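Local coordinates for Ycf54 protein (PDB 3HZE) that is of unknown function but belongs to the Ycf54 family, whose members in cyanobacteria and plastids probably assist the cyclase step of chlorophyll biosynthesis, at residues I68-N72 with Q73-Q77. Residues are numbered along the deposited sequence; the frame is centred on the assembly and turned at random.
Sequences IISTN and QQFIQ
Strand 68-70 and helix 73-77 run nearly antiparallel, their axes 153° apart and 8.2 Å at closest approach, and I68 and S70 face F75 and I76 across a short strand-to-helix connection. This turn, with an asparagine N-cap, joins strand 65-70 to helix 73-83, which packs on the four-stranded antiparallel sheet. N72 is the N-cap: with CG anti to its own backbone N (chi1 -180°), the side chain turns back so that OD1 accepts from F75 N at 3.0 Å. That donor sits 50° out of the amide plane of N72. An ST turn leads into the cap, S70 OG accepting from N72 N at 3.0 Å in a fairly straight bond; the same hydroxyl oxygen is also hydrogen-bonded to D39 O. One water bridges the bend, donating to T71 O and accepting from Q73 N. S70 CB meets the F75 ring at its edge, 4.0 Å from CD2, while I68 CG2 approaches CE2 obliquely. R27 of helix 21-34 adds a cation-pi contact to this ring. I76, which also packs on Y5 and I7 of strand 3-10, reaches back to the strand with its CD1, which lies 4.0 Å from S70 CB and 3.5 Å from I68 O.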
loop_
_atom_site.group_PDB
_atom_site.type_symbol
_atom_site.label_atom_id
_atom_site.label_comp_id
_atom_site.label_asym_id
_atom_site.label_seq_id
_atom_site.Cartn_x
_atom_site.Cartn_y
_atom_site.Cartn_z
ATOM N N ILE A 68 0.261 -0.301 0.792
ATOM C CA ILE A 68 0.082 -1.368 -0.182
ATOM C C ILE A 68 -0.930 -0.695 -1.095
ATOM O O ILE A 68 -2.019 -0.335 -0.655
ATOM C CB ILE A 68 -0.513 -2.651 0.420
ATOM C CG1 ILE A 68 0.559 -3.407 1.210
ATOM C CG2 ILE A 68 -1.012 -3.563 -0.701
ATOM C CD1 ILE A 68 0.986 -2.752 2.496
ATOM N N ILE A 69 -0.548 -0.483 -2.349
ATOM C CA ILE A 69 -1.408 0.195 -3.305
ATOM C C ILE A 69 -1.848 -0.746 -4.417
ATOM O O ILE A 69 -1.076 -1.601 -4.854
ATOM C CB ILE A 69 -0.661 1.408 -3.902
ATOM C CG1 ILE A 69 -0.144 2.292 -2.762
ATOM C CG2 ILE A 69 -1.585 2.211 -4.814
ATOM C CD1 ILE A 69 0.746 3.434 -3.218
ATOM N N SER A 70 -3.089 -0.587 -4.872
ATOM C CA SER A 70 -3.617 -1.437 -5.933
ATOM C C SER A 70 -4.767 -0.777 -6.681
ATOM O O SER A 70 -5.507 0.030 -6.117
ATOM C CB SER A 70 -4.106 -2.768 -5.351
ATOM O OG SER A 70 -4.660 -3.595 -6.369
ATOM N N THR A 71 -4.921 -1.117 -7.953
ATOM C CA THR A 71 -6.025 -0.557 -8.716
ATOM C C THR A 71 -7.251 -1.452 -8.546
ATOM O O THR A 71 -8.322 -1.168 -9.088
ATOM C CB THR A 71 -5.672 -0.414 -10.201
ATOM O OG1 THR A 71 -5.084 -1.631 -10.674
ATOM C CG2 THR A 71 -4.692 0.739 -10.397
ATOM N N ASN A 72 -7.084 -2.535 -7.787
ATOM C CA ASN A 72 -8.179 -3.463 -7.496
ATOM C C ASN A 72 -8.681 -3.108 -6.096
ATOM O O ASN A 72 -8.045 -3.447 -5.096
ATOM C CB ASN A 72 -7.674 -4.909 -7.503
ATOM C CG ASN A 72 -8.779 -5.918 -7.212
ATOM O OD1 ASN A 72 -9.598 -5.714 -6.316
ATOM N ND2 ASN A 72 -8.801 -7.013 -7.969
ATOM N N GLN A 73 -9.825 -2.440 -6.021
ATOM C CA GLN A 73 -10.362 -2.024 -4.734
ATOM C C GLN A 73 -10.706 -3.161 -3.778
ATOM O O GLN A 73 -10.510 -3.027 -2.572
ATOM C CB GLN A 73 -11.589 -1.129 -4.936
ATOM C CG GLN A 73 -12.280 -0.718 -3.647
ATOM C CD GLN A 73 -13.347 0.334 -3.874
ATOM O OE1 GLN A 73 -14.074 0.294 -4.869
ATOM N NE2 GLN A 73 -13.456 1.276 -2.945
ATOM N N GLN A 74 -11.213 -4.276 -4.298
ATOM C CA GLN A 74 -11.571 -5.391 -3.426
ATOM C C GLN A 74 -10.376 -5.985 -2.703
ATOM O O GLN A 74 -10.503 -6.420 -1.564
ATOM C CB GLN A 74 -12.303 -6.478 -4.219
ATOM C CG GLN A 74 -13.761 -6.120 -4.513
ATOM C CD GLN A 74 -13.903 -4.781 -5.216
ATOM O OE1 GLN A 74 -13.392 -4.590 -6.325
ATOM N NE2 GLN A 74 -14.599 -3.843 -4.575
ATOM N N PHE A 75 -9.219 -6.007 -3.360
ATOM C CA PHE A 75 -8.019 -6.544 -2.731
ATOM C C PHE A 75 -7.666 -5.689 -1.520
ATOM O O PHE A 75 -7.282 -6.205 -0.470
ATOM C CB PHE A 75 -6.857 -6.545 -3.723
ATOM C CG PHE A 75 -5.552 -6.962 -3.121
ATOM C CD1 PHE A 75 -5.423 -8.193 -2.478
ATOM C CD2 PHE A 75 -4.453 -6.119 -3.177
ATOM C CE1 PHE A 75 -4.207 -8.572 -1.897
ATOM C CE2 PHE A 75 -3.229 -6.490 -2.599
ATOM C CZ PHE A 75 -3.110 -7.719 -1.960
ATOM N N ILE A 76 -7.795 -4.374 -1.677
ATOM C CA ILE A 76 -7.491 -3.447 -0.596
ATOM C C ILE A 76 -8.514 -3.604 0.523
ATOM O O ILE A 76 -8.159 -3.585 1.702
ATOM C CB ILE A 76 -7.477 -1.989 -1.117
ATOM C CG1 ILE A 76 -6.325 -1.822 -2.112
ATOM C CG2 ILE A 76 -7.338 -1.009 0.028
ATOM C CD1 ILE A 76 -4.934 -2.150 -1.523
ATOM N N GLN A 77 -9.785 -3.761 0.161
ATOM C CA GLN A 77 -10.821 -3.941 1.172
ATOM C C GLN A 77 -10.559 -5.253 1.911
ATOM O O GLN A 77 -10.797 -5.359 3.110
ATOM C CB GLN A 77 -12.216 -3.979 0.532
ATOM C CG GLN A 77 -12.594 -2.711 -0.221
ATOM C CD GLN A 77 -13.942 -2.828 -0.919
ATOM O OE1 GLN A 77 -14.229 -3.833 -1.575
ATOM N NE2 GLN A 77 -14.769 -1.794 -0.792
HETATM O O HOH W 1 -11.401 -2.053 -8.324
#